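PDB 7DWN: predicted DNA-binding transcriptional regulator from Aliivibrio fischeri ES114, which probably binds cis-regulatory DNA and controls transcription as a tetrameric member of the LysR family. Local coordinates for residues Lys18-Ala23 against Glu48-Lys53; Ser106-Met111 against Pro122-Glu127; Asp151-Leu154 against Pro158-Ser161; Pro181-Asp184 against Ala190-Trp193; Ser200-Gln205 against Pro241-Gln246. All coordinates share one frame; numbering follows the deposited sequence.

Contact 1: Lys18-Ala23 against Glu48-Lys53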
# COMPACT_ATOMS: atom_id res chain seq x y z
N LYS A 18 -7.47 -17.65 27.93
CA LYS A 18 -7.23 -17.07 29.26
C LYS A 18 -7.17 -18.13 30.36
O LYS A 18 -7.53 -17.87 31.51
CB LYS A 18 -8.29 -16.01 29.60
CG LYS A 18 -8.27 -14.81 28.67
CD LYS A 18 -9.29 -13.76 29.07
CE LYS A 18 -9.22 -12.55 28.16
NZ LYS A 18 -10.21 -11.50 28.52
N ASN A 19 -6.70 -19.33 30.02
CA ASN A 19 -6.50 -20.39 31.00
C ASN A 19 -5.30 -21.23 30.59
O ASN A 19 -5.21 -21.65 29.43
CB ASN A 19 -7.75 -21.27 31.14
CG ASN A 19 -7.63 -22.28 32.27
OD1 ASN A 19 -7.06 -23.36 32.10
ND2 ASN A 19 -8.16 -21.93 33.44
N PHE A 20 -4.40 -21.47 31.54
CA PHE A 20 -3.15 -22.17 31.22
C PHE A 20 -3.40 -23.61 30.80
O PHE A 20 -2.83 -24.08 29.81
CB PHE A 20 -2.20 -22.11 32.42
CG PHE A 20 -1.27 -20.93 32.40
CD1 PHE A 20 -1.72 -19.67 32.78
CD2 PHE A 20 0.05 -21.07 32.01
CE1 PHE A 20 -0.87 -18.58 32.76
CE2 PHE A 20 0.91 -19.99 32.00
CZ PHE A 20 0.45 -18.74 32.37
N SER A 21 -4.25 -24.33 31.54
CA SER A 21 -4.46 -25.75 31.24
C SER A 21 -5.18 -25.94 29.92
O SER A 21 -4.83 -26.83 29.13
CB SER A 21 -5.23 -26.42 32.38
OG SER A 21 -6.61 -26.12 32.31
N GLN A 22 -6.20 -25.12 29.66
CA GLN A 22 -6.91 -25.21 28.39
C GLN A 22 -6.01 -24.85 27.22
O GLN A 22 -6.02 -25.52 26.18
CB GLN A 22 -8.15 -24.31 28.42
CG GLN A 22 -9.12 -24.66 29.55
CD GLN A 22 -10.23 -23.64 29.71
OE1 GLN A 22 -10.29 -22.66 28.97
NE2 GLN A 22 -11.12 -23.88 30.66
N ALA A 23 -5.20 -23.79 27.37
CA ALA A 23 -4.25 -23.42 26.33
C ALA A 23 -3.23 -24.53 26.10
O ALA A 23 -2.79 -24.76 24.96
CB ALA A 23 -3.55 -22.12 26.70
N GLU A 48 6.85 -9.63 32.32
CA GLU A 48 5.72 -10.50 32.62
C GLU A 48 4.59 -10.16 31.65
O GLU A 48 4.03 -9.06 31.69
CB GLU A 48 5.27 -10.31 34.06
CG GLU A 48 6.40 -10.36 35.08
CD GLU A 48 5.92 -10.07 36.49
OE1 GLU A 48 5.31 -10.97 37.11
OE2 GLU A 48 6.16 -8.94 36.97
N LEU A 49 4.26 -11.11 30.78
CA LEU A 49 3.20 -10.90 29.79
C LEU A 49 1.82 -11.27 30.31
O LEU A 49 0.83 -10.95 29.66
CB LEU A 49 3.50 -11.72 28.53
CG LEU A 49 4.85 -11.46 27.85
CD1 LEU A 49 5.04 -12.40 26.67
CD2 LEU A 49 4.95 -10.01 27.41
N VAL A 50 1.74 -11.92 31.47
CA VAL A 50 0.50 -12.53 31.95
C VAL A 50 0.49 -12.49 33.47
O VAL A 50 1.51 -12.75 34.12
CB VAL A 50 0.37 -13.97 31.41
CG1 VAL A 50 -0.35 -14.86 32.40
CG2 VAL A 50 -0.34 -13.98 30.06
N ASP A 51 -0.67 -12.16 34.03
CA ASP A 51 -0.89 -12.27 35.47
C ASP A 51 -1.42 -13.67 35.77
O ASP A 51 -2.55 -14.00 35.40
CB ASP A 51 -1.86 -11.19 35.96
CG ASP A 51 -1.98 -11.15 37.47
OD1 ASP A 51 -1.27 -11.92 38.16
OD2 ASP A 51 -2.79 -10.35 37.99
N ARG A 52 -0.61 -14.48 36.44
CA ARG A 52 -0.94 -15.87 36.71
C ARG A 52 -1.76 -16.06 37.98
O ARG A 52 -2.29 -17.16 38.20
CB ARG A 52 0.33 -16.71 36.82
CG ARG A 52 1.14 -16.80 35.54
CD ARG A 52 2.48 -17.47 35.80
NE ARG A 52 3.22 -17.69 34.57
CZ ARG A 52 3.94 -16.76 33.95
NH1 ARG A 52 4.01 -15.54 34.45
NH2 ARG A 52 4.60 -17.06 32.83
N LYS A 53 -1.88 -15.03 38.82
CA LYS A 53 -2.52 -15.16 40.12
C LYS A 53 -4.02 -14.89 40.09
O LYS A 53 -4.65 -14.85 41.15
CB LYS A 53 -1.85 -14.20 41.12
CG LYS A 53 -0.38 -14.47 41.35
CD LYS A 53 0.25 -13.40 42.24
CE LYS A 53 0.88 -12.29 41.42
NZ LYS A 53 -0.09 -11.56 40.55
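R52 lies along the end of the F20 ring inside the helix-turn-helix domain of this LysR-type regulator, where the short strand 50-51 of the wing meets the start of helix 20-26. CB of R52 points past the ring rather than at it, and the first contact comes one carbon further out. CG, lodged beside its own backbone N (chi1 -64°), rests 3.8 Å from F20 CZ. CD follows at the same corner, and NE closes to 3.7 Å from CZ, approaching the ring obliquely. The chain is extended from CG to NE, which carries the guanidinium beyond the phenyl group, its plane turned 40° from that of the ring. There NH2 forms a salt bridge with E42, so the charged end is anchored on helix 31-45 while the aliphatic part packs on F20.

V50 fills the neighbouring position. Its CG1 sits at the ring edge, close to the ring plane and 3.8 Å from F20 CE1. L14 of helix 5-17 and F34 of helix 31-45 also touch F20, making the phenyl part of the core shared by the three helices and the wing. The helix that presents F20 is capped by N19, whose OD1 takes a 3.1 Å bond from Q22 N on a lone pair and a 2.8 Å bond from S21 OG in the carbonyl plane.

Contact 2: Ser106-Met111 against Pro122-Glu127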
# COMPACT_ATOMS: atom_id res chain seq x y z
N SER A 106 4.31 -22.76 -26.80
CA SER A 106 5.10 -22.98 -28.01
C SER A 106 6.56 -23.26 -27.69
O SER A 106 7.17 -24.14 -28.31
CB SER A 106 4.99 -21.76 -28.94
OG SER A 106 5.80 -21.93 -30.09
N LEU A 107 7.13 -22.54 -26.72
CA LEU A 107 8.57 -22.56 -26.45
C LEU A 107 8.97 -23.55 -25.36
O LEU A 107 10.02 -24.19 -25.49
CB LEU A 107 9.04 -21.16 -26.06
CG LEU A 107 8.80 -20.02 -27.05
CD1 LEU A 107 9.47 -18.74 -26.58
CD2 LEU A 107 9.28 -20.41 -28.43
N ILE A 108 8.19 -23.68 -24.28
CA ILE A 108 8.63 -24.49 -23.14
C ILE A 108 8.83 -25.95 -23.50
O ILE A 108 9.79 -26.55 -23.01
CB ILE A 108 7.68 -24.28 -21.95
CG1 ILE A 108 8.18 -23.14 -21.07
CG2 ILE A 108 7.56 -25.56 -21.13
CD1 ILE A 108 8.04 -21.76 -21.68
N PRO A 109 7.99 -26.60 -24.33
CA PRO A 109 8.28 -28.00 -24.68
C PRO A 109 9.61 -28.20 -25.39
O PRO A 109 10.35 -29.14 -25.07
CB PRO A 109 7.09 -28.40 -25.56
CG PRO A 109 6.37 -27.11 -25.90
CD PRO A 109 6.63 -26.21 -24.74
N LYS A 110 9.96 -27.32 -26.34
CA LYS A 110 11.24 -27.44 -27.02
C LYS A 110 12.41 -27.21 -26.05
O LYS A 110 13.40 -27.94 -26.09
CB LYS A 110 11.30 -26.44 -28.19
CG LYS A 110 10.15 -26.61 -29.18
CD LYS A 110 10.18 -25.56 -30.27
CE LYS A 110 10.05 -24.16 -29.68
NZ LYS A 110 9.54 -23.19 -30.68
N MET A 111 12.29 -26.21 -25.18
CA MET A 111 13.28 -26.00 -24.12
C MET A 111 13.41 -27.24 -23.24
O MET A 111 14.53 -27.64 -22.86
CB MET A 111 12.85 -24.81 -23.27
CG MET A 111 13.90 -23.76 -23.01
SD MET A 111 13.21 -22.49 -21.94
CE MET A 111 11.63 -22.21 -22.75
N PRO A 122 17.27 -28.71 -15.58
CA PRO A 122 16.71 -27.74 -14.63
C PRO A 122 15.20 -27.86 -14.57
O PRO A 122 14.56 -28.44 -15.44
CB PRO A 122 17.15 -26.39 -15.21
CG PRO A 122 18.30 -26.71 -16.11
CD PRO A 122 18.01 -28.07 -16.67
N ILE A 123 14.64 -27.30 -13.50
CA ILE A 123 13.22 -27.40 -13.22
C ILE A 123 12.58 -26.04 -13.48
O ILE A 123 13.07 -25.01 -12.99
CB ILE A 123 12.96 -27.85 -11.77
CG1 ILE A 123 13.67 -29.18 -11.50
CG2 ILE A 123 11.48 -27.99 -11.55
CD1 ILE A 123 13.17 -30.33 -12.34
N LEU A 124 11.50 -26.04 -14.25
CA LEU A 124 10.79 -24.82 -14.62
C LEU A 124 9.53 -24.66 -13.77
O LEU A 124 8.82 -25.64 -13.51
CB LEU A 124 10.41 -24.83 -16.10
CG LEU A 124 11.51 -25.00 -17.15
CD1 LEU A 124 10.89 -25.13 -18.53
CD2 LEU A 124 12.48 -23.84 -17.10
N SER A 125 9.25 -23.43 -13.36
CA SER A 125 7.96 -23.05 -12.78
C SER A 125 7.42 -21.94 -13.67
O SER A 125 7.84 -20.79 -13.57
CB SER A 125 8.10 -22.59 -11.34
OG SER A 125 6.94 -21.90 -10.92
N VAL A 126 6.49 -22.29 -14.56
CA VAL A 126 6.00 -21.39 -15.60
C VAL A 126 4.63 -20.88 -15.20
O VAL A 126 3.68 -21.66 -15.07
CB VAL A 126 5.96 -22.08 -16.97
CG1 VAL A 126 5.62 -21.08 -18.05
CG2 VAL A 126 7.29 -22.76 -17.26
N GLU A 127 4.51 -19.57 -15.01
CA GLU A 127 3.26 -18.92 -14.68
C GLU A 127 2.88 -17.94 -15.78
O GLU A 127 3.75 -17.29 -16.37
CB GLU A 127 3.35 -18.20 -13.33
CG GLU A 127 3.48 -19.14 -12.14
CD GLU A 127 2.19 -19.89 -11.84
OE1 GLU A 127 1.14 -19.23 -11.69
OE2 GLU A 127 2.23 -21.14 -11.77
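In the beta-alpha-beta unit made of strand 94-99, helix 101-114 and strand 123-128, I108 is the helix residue that settles on L124 and V126 of the returning strand. The contact is purely apolar. I108 CG1 is the atom that does the touching: it stands 3.9 Å from V126 CG2 and 4.2 Å from L124 CD1, meeting two alternate strand residues that both point their side chains at the helix. I108 and V126 run past each other in opposite directions, so they meet flank to flank. V126 holds CG1 anti to its N (chi1 -173°), which leaves CG2 beside that N and turned to the isoleucine. The alpha carbons of I108 and V126 are 8.6 Å apart, and no hydrogen bond bridges the two backbones.

The helix is kinked at P109 and K110, whose N atoms have no bond to the turn before; proline has no N-H to give. Regular bonding returns at M111, whose N reaches L107 O at 3.1 Å. L147 of strand 145-149, in the same mixed sheet, also packs on I108, and F115 touches L124.

The third subunit covers the contact: M226 of that chain packs on I108, its F219 on both L124 and V126, and one of its strands runs parallel to residues 124-126, extending the sheet across the interface. A helix laid over the parallel strands it connects is the beta-alpha-beta crossover from which the periplasmic-binding-protein-like regulatory domain of LysR proteins is built.

Contact 3: Asp151-Leu154 against Pro158-Ser161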
# COMPACT_ATOMS: atom_id res chain seq x y z
N ASP A 151 8.11 -5.15 -26.22
CA ASP A 151 7.68 -4.12 -25.28
C ASP A 151 8.76 -3.05 -25.20
O ASP A 151 9.92 -3.37 -24.91
CB ASP A 151 7.41 -4.73 -23.90
CG ASP A 151 6.95 -3.69 -22.89
OD1 ASP A 151 5.77 -3.29 -22.94
OD2 ASP A 151 7.77 -3.28 -22.04
N ASP A 152 8.37 -1.80 -25.43
CA ASP A 152 9.34 -0.70 -25.46
C ASP A 152 10.04 -0.50 -24.13
O ASP A 152 11.15 0.05 -24.10
CB ASP A 152 8.65 0.60 -25.88
CG ASP A 152 8.20 0.59 -27.33
OD1 ASP A 152 8.79 -0.18 -28.12
OD2 ASP A 152 7.28 1.35 -27.68
N ILE A 153 9.44 -0.94 -23.02
CA ILE A 153 10.06 -0.77 -21.71
C ILE A 153 10.95 -1.96 -21.36
O ILE A 153 12.10 -1.78 -20.95
CB ILE A 153 8.97 -0.56 -20.63
CG1 ILE A 153 8.24 0.76 -20.85
CG2 ILE A 153 9.57 -0.62 -19.23
CD1 ILE A 153 6.99 0.65 -21.71
N LEU A 154 10.44 -3.18 -21.54
CA LEU A 154 11.20 -4.37 -21.18
C LEU A 154 12.38 -4.62 -22.10
O LEU A 154 13.33 -5.31 -21.70
CB LEU A 154 10.27 -5.59 -21.17
CG LEU A 154 9.25 -5.63 -20.03
CD1 LEU A 154 8.15 -6.63 -20.35
CD2 LEU A 154 9.94 -5.99 -18.73
N PRO A 158 16.70 -0.64 -17.66
CA PRO A 158 17.64 -1.50 -16.93
C PRO A 158 17.48 -3.00 -17.17
O PRO A 158 18.16 -3.79 -16.51
CB PRO A 158 17.33 -1.17 -15.47
CG PRO A 158 15.88 -0.86 -15.47
CD PRO A 158 15.62 -0.15 -16.78
N TYR A 159 16.61 -3.39 -18.09
CA TYR A 159 16.35 -4.80 -18.35
C TYR A 159 17.24 -5.32 -19.47
O TYR A 159 17.64 -4.58 -20.38
CB TYR A 159 14.88 -5.01 -18.71
CG TYR A 159 13.94 -4.37 -17.72
CD1 TYR A 159 13.60 -5.01 -16.54
CD2 TYR A 159 13.41 -3.11 -17.96
CE1 TYR A 159 12.75 -4.42 -15.63
CE2 TYR A 159 12.56 -2.51 -17.06
CZ TYR A 159 12.24 -3.17 -15.89
OH TYR A 159 11.39 -2.57 -14.99
N GLN A 160 17.56 -6.61 -19.39
CA GLN A 160 18.25 -7.32 -20.46
C GLN A 160 17.23 -8.05 -21.31
O GLN A 160 16.32 -8.71 -20.78
CB GLN A 160 19.27 -8.30 -19.89
CG GLN A 160 20.32 -7.68 -19.00
CD GLN A 160 21.19 -8.71 -18.31
OE1 GLN A 160 21.45 -8.61 -17.11
NE2 GLN A 160 21.63 -9.71 -19.06
N SER A 161 17.37 -7.94 -22.63
CA SER A 161 16.42 -8.54 -23.56
C SER A 161 17.16 -9.41 -24.57
O SER A 161 18.31 -9.13 -24.93
CB SER A 161 15.61 -7.47 -24.29
OG SER A 161 16.46 -6.57 -24.98
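L154 lies over the ring of Y159 and I153 alongside it, in a tight connection between strand 145-149 and the long strand 160-174 of the LysR regulatory (substrate-binding-type) domain, with an Asx motif at its start and a cis peptide bond before P158. The apolar contacts come first. L154 CD2 stands over the centre of the tyrosine ring, 4.3 Å above its plane, and its nearest ring atom is CD1 at 4.4 Å. On the opposite face lies P158 CG, offset toward the rim, so the ring is layered between leucine and proline. I153 points the same way as the tyrosine, and its CG2 comes within 4.1 Å of Y159 CE2.

Backbone carbonyls make the second group, all van der Waals in kind. L154 O is 3.4 Å from Y159 CB. The ring is swung beside its own backbone N (chi1 -50°), which brings CD2 to 3.5 Å from I153 O, the oxygen approaching the ring obliquely. Further on, S161 CB just touches L154 O.

Hydrogen bonds form the third. Y159 OH is bonded to R139, tying the far end of the ring toward helix 134-140, from which T135 also packs on it; S161 OG is bonded to R155 O in the intervening loop. No hydrogen bond joins the two segments directly. The turn is shaped instead by D151: its OD2 accepts from L154 N at 2.7 Å through the anti lone pair, with an N-H...O angle of 160°, and takes a second, weak bond from I153 N.

Contact 4: Pro181-Asp184 against Ala190-Trp193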
# COMPACT_ATOMS: atom_id res chain seq x y z
N PRO A 181 -11.38 -20.82 -48.59
CA PRO A 181 -11.68 -19.81 -47.56
C PRO A 181 -13.18 -19.55 -47.47
O PRO A 181 -13.81 -19.14 -48.45
CB PRO A 181 -10.92 -18.57 -48.04
CG PRO A 181 -10.71 -18.79 -49.50
CD PRO A 181 -10.56 -20.27 -49.69
N ILE A 182 -13.74 -19.81 -46.29
CA ILE A 182 -15.16 -19.55 -46.07
C ILE A 182 -15.44 -18.05 -46.06
O ILE A 182 -16.43 -17.58 -46.63
CB ILE A 182 -15.62 -20.21 -44.76
CG1 ILE A 182 -15.45 -21.73 -44.86
CG2 ILE A 182 -17.06 -19.84 -44.44
CD1 ILE A 182 -15.57 -22.45 -43.55
N TYR A 183 -14.57 -17.28 -45.42
CA TYR A 183 -14.62 -15.83 -45.49
C TYR A 183 -13.45 -15.32 -46.32
O TYR A 183 -12.46 -16.03 -46.54
CB TYR A 183 -14.58 -15.21 -44.09
CG TYR A 183 -15.59 -15.81 -43.14
CD1 TYR A 183 -16.93 -15.47 -43.23
CD2 TYR A 183 -15.20 -16.71 -42.16
CE1 TYR A 183 -17.86 -16.02 -42.36
CE2 TYR A 183 -16.12 -17.26 -41.29
CZ TYR A 183 -17.45 -16.90 -41.40
OH TYR A 183 -18.38 -17.45 -40.54
N ASP A 184 -13.57 -14.09 -46.79
CA ASP A 184 -12.57 -13.55 -47.70
C ASP A 184 -12.70 -12.03 -47.73
O ASP A 184 -13.62 -11.45 -47.15
CB ASP A 184 -12.73 -14.15 -49.10
CG ASP A 184 -13.71 -13.38 -49.95
OD1 ASP A 184 -13.32 -12.31 -50.44
OD2 ASP A 184 -14.87 -13.82 -50.10
N ALA A 190 -18.72 -6.85 -45.40
CA ALA A 190 -17.96 -7.02 -44.17
C ALA A 190 -17.78 -8.49 -43.81
O ALA A 190 -18.49 -9.37 -44.30
CB ALA A 190 -18.64 -6.28 -43.02
N VAL A 191 -16.80 -8.75 -42.94
CA VAL A 191 -16.47 -10.10 -42.49
C VAL A 191 -16.64 -10.17 -40.97
O VAL A 191 -16.24 -9.23 -40.27
CB VAL A 191 -15.04 -10.48 -42.91
CG1 VAL A 191 -14.70 -11.88 -42.48
CG2 VAL A 191 -14.88 -10.34 -44.41
N PRO A 192 -17.25 -11.23 -40.44
CA PRO A 192 -17.24 -11.43 -38.99
C PRO A 192 -15.81 -11.51 -38.49
O PRO A 192 -15.02 -12.35 -38.94
CB PRO A 192 -17.99 -12.76 -38.81
CG PRO A 192 -17.90 -13.43 -40.13
CD PRO A 192 -17.94 -12.32 -41.14
N TRP A 193 -15.48 -10.63 -37.55
CA TRP A 193 -14.10 -10.41 -37.14
C TRP A 193 -13.97 -10.81 -35.67
O TRP A 193 -14.70 -10.30 -34.81
CB TRP A 193 -13.71 -8.95 -37.36
CG TRP A 193 -12.33 -8.59 -36.93
CD1 TRP A 193 -11.24 -9.40 -36.88
CD2 TRP A 193 -11.91 -7.31 -36.46
NE1 TRP A 193 -10.15 -8.69 -36.42
CE2 TRP A 193 -10.54 -7.41 -36.15
CE3 TRP A 193 -12.55 -6.08 -36.28
CZ2 TRP A 193 -9.80 -6.33 -35.67
CZ3 TRP A 193 -11.82 -5.01 -35.80
CH2 TRP A 193 -10.46 -5.14 -35.50
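Y183 and V191 bring the two backbones to 6.7 Å between alpha carbons, the irregular 181-184 segment running beside the start of strand 191-195 without any hydrogen bond across. Here a loop of the LysR regulatory domain packs against one strand of the parallel pair 191-195 and 215-221. The ring of Y183 receives P192 on one face: CG of the proline lies 3.4 Å from Y183 CE1 and 3.9 Å from the ring centroid, 30° off the normal, a CH-pi contact. The proline and tyrosine side chains meet at about a right angle, and P192 CD adds a second touch on the CD1-CE1 side. Over the centre of the other face sits I182 CG2, from the residue just before the tyrosine, so the phenol is held between an isoleucine branch and a proline carbon, which restricts its rotation. Its far end is held by a hydrogen bond from OH to K234 O.

V191 uses both its branches. CG1, anti to the backbone N (chi1 -178°), packs 3.7 Å from Y183 CB, while CG2 lies 3.2 Å from D184 O, the carbonyl of the residue after the tyrosine. That is a close approach for a methyl and a carbonyl. D184 turns its own side chain the other way, and OD1 accepts a hydrogen bond from S187 N within the connecting loop.

V191 is bonded through its backbone to A214 and T216, beside strand 215-221. P192 packs on I218 of that strand, Y183 and V191 share I237 as a neighbour, and I182 is backbone-bonded to A174, at the end of strand 160-174.

Contact 5: Ser200-Gln205 against Pro241-Gln246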
# COMPACT_ATOMS: atom_id res chain seq x y z
N SER A 200 -4.11 -4.27 -26.65
CA SER A 200 -3.09 -5.30 -26.52
C SER A 200 -2.08 -5.18 -27.67
O SER A 200 -2.29 -4.46 -28.64
CB SER A 200 -3.71 -6.69 -26.49
OG SER A 200 -4.26 -7.03 -27.75
N TYR A 201 -0.99 -5.93 -27.54
CA TYR A 201 0.09 -5.85 -28.52
C TYR A 201 -0.38 -6.28 -29.91
O TYR A 201 -0.26 -5.53 -30.88
CB TYR A 201 1.27 -6.70 -28.03
CG TYR A 201 2.35 -6.94 -29.06
CD1 TYR A 201 3.23 -5.92 -29.42
CD2 TYR A 201 2.50 -8.18 -29.66
CE1 TYR A 201 4.22 -6.14 -30.35
CE2 TYR A 201 3.48 -8.40 -30.60
CZ TYR A 201 4.34 -7.38 -30.94
OH TYR A 201 5.32 -7.60 -31.87
N MET A 202 -0.94 -7.49 -30.01
CA MET A 202 -1.42 -7.99 -31.30
C MET A 202 -2.57 -7.14 -31.83
O MET A 202 -2.67 -6.90 -33.04
CB MET A 202 -1.83 -9.46 -31.17
CG MET A 202 -0.67 -10.39 -30.80
SD MET A 202 -1.15 -12.13 -30.78
CE MET A 202 0.46 -12.92 -30.75
N GLY A 203 -3.45 -6.67 -30.94
CA GLY A 203 -4.50 -5.76 -31.36
C GLY A 203 -3.95 -4.45 -31.89
O GLY A 203 -4.44 -3.92 -32.90
N ARG A 204 -2.93 -3.91 -31.23
CA ARG A 204 -2.28 -2.70 -31.73
C ARG A 204 -1.63 -2.95 -33.09
O ARG A 204 -1.53 -2.02 -33.90
CB ARG A 204 -1.24 -2.19 -30.73
CG ARG A 204 -1.86 -1.48 -29.53
CD ARG A 204 -0.80 -0.87 -28.60
NE ARG A 204 -0.21 -1.85 -27.70
CZ ARG A 204 1.05 -2.27 -27.77
NH1 ARG A 204 1.86 -1.79 -28.71
NH2 ARG A 204 1.51 -3.16 -26.90
N GLN A 205 -1.18 -4.18 -33.36
CA GLN A 205 -0.64 -4.47 -34.68
C GLN A 205 -1.75 -4.52 -35.73
O GLN A 205 -1.58 -4.01 -36.85
CB GLN A 205 0.15 -5.78 -34.66
CG GLN A 205 1.26 -5.83 -33.62
CD GLN A 205 2.08 -4.55 -33.57
OE1 GLN A 205 2.62 -4.11 -34.59
NE2 GLN A 205 2.19 -3.96 -32.39
N PRO A 241 -1.07 -15.65 -34.69
CA PRO A 241 0.37 -15.85 -34.87
C PRO A 241 0.63 -17.16 -35.60
O PRO A 241 -0.02 -18.17 -35.36
CB PRO A 241 0.90 -15.88 -33.43
CG PRO A 241 -0.27 -16.25 -32.59
CD PRO A 241 -1.46 -15.62 -33.27
N ALA A 242 1.60 -17.11 -36.51
CA ALA A 242 1.81 -18.23 -37.42
C ALA A 242 2.29 -19.48 -36.69
O ALA A 242 2.00 -20.60 -37.14
CB ALA A 242 2.79 -17.84 -38.52
N TYR A 243 2.99 -19.32 -35.57
CA TYR A 243 3.50 -20.49 -34.86
C TYR A 243 2.40 -21.29 -34.18
O TYR A 243 2.64 -22.44 -33.78
CB TYR A 243 4.55 -20.08 -33.82
CG TYR A 243 4.06 -19.11 -32.77
CD1 TYR A 243 3.33 -19.56 -31.67
CD2 TYR A 243 4.33 -17.75 -32.86
CE1 TYR A 243 2.88 -18.68 -30.71
CE2 TYR A 243 3.89 -16.86 -31.90
CZ TYR A 243 3.16 -17.34 -30.82
OH TYR A 243 2.71 -16.47 -29.86
N SER A 244 1.20 -20.72 -34.04
CA SER A 244 0.11 -21.39 -33.34
C SER A 244 -0.86 -22.10 -34.27
O SER A 244 -1.77 -22.78 -33.79
CB SER A 244 -0.66 -20.37 -32.49
OG SER A 244 -1.49 -19.55 -33.29
N ILE A 245 -0.71 -21.95 -35.59
CA ILE A 245 -1.65 -22.53 -36.54
C ILE A 245 -0.91 -23.27 -37.64
O ILE A 245 -1.42 -23.41 -38.76
CB ILE A 245 -2.57 -21.45 -37.13
CG1 ILE A 245 -1.74 -20.35 -37.79
CG2 ILE A 245 -3.49 -20.88 -36.07
CD1 ILE A 245 -2.56 -19.36 -38.59
N GLN A 246 0.30 -23.74 -37.35
CA GLN A 246 1.10 -24.39 -38.39
C GLN A 246 0.48 -25.71 -38.83
O GLN A 246 0.44 -26.01 -40.03
CB GLN A 246 2.53 -24.61 -37.90
CG GLN A 246 3.37 -23.34 -37.87
CD GLN A 246 3.44 -22.65 -39.22
OE1 GLN A 246 3.47 -23.29 -40.27
NE2 GLN A 246 3.45 -21.32 -39.20
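P241 offers its puckered ring to the methyl end of M202: CE lies 3.9 Å from CG of the proline, with CB and CD only a little farther off. The flat phenol of Y243 meets the same methyl at its hydroxyl end, OH standing 4.3 Å from M202 CE, and that OH is hydrogen-bonded to S102 OG. Within the first segment, the R204 guanidinium has Y201 CA against one face, offset toward the rim.

M202 reaches across by simple extension. CG lies beside the backbone N (chi1 -63°) and the chain beyond it is stretched out, so only the terminal CE arrives at the proline, the two side chains meeting at about a right angle. The contact is small, has no hydrogen bond across it, and is mainly the apolar touch of M202 on P241, with their alpha carbons 8.8 Å apart.

Each backbone is braced locally. S200 is the N-cap of helix 201-209, accepting a weak bond from G203 N on OG. On the other side P241 O takes two donors from one residue, S244 N and S244 OG, the latter at 2.9 Å, which ties down the short 3-10 turn. A bound MES molecule, probably from the crystallisation liquor, accepts a hydrogen bond from M202 N, consistent with a pocket at this helix start; LysR relatives bind effectors in the cleft between their two regulatory subdomains.

Around the pair, L169 of strand 160-174 and T224 of helix 224-232 touch both M202 and P241. Y196 does likewise, and I266 of strand 264-272 packs on M202.

How the contacts relate
Contact 1 stands alone in the helix-turn-helix domain, its centre between 54 and 77 Å from those of the others, with the long helix 61-83 leading away toward the regulatory domain. Contacts 2 to 5 all belong to that domain. Contacts 2 and 3 reach the same mixed sheet, their centres 21 Å apart, and contact 3 opens onto strand 160-174, which also touches contact 5 through L169. The five lie in series along the chain. Contacts 3 and 4 each come within about 6 Å of contact 5 at their nearest atoms without touching. Contacts 2 and 5 touch directly, S106 OG lying 3.8 Å from Y243 CD1, so helix 101-114, which also packs against the third subunit, meets the 241-246 turn.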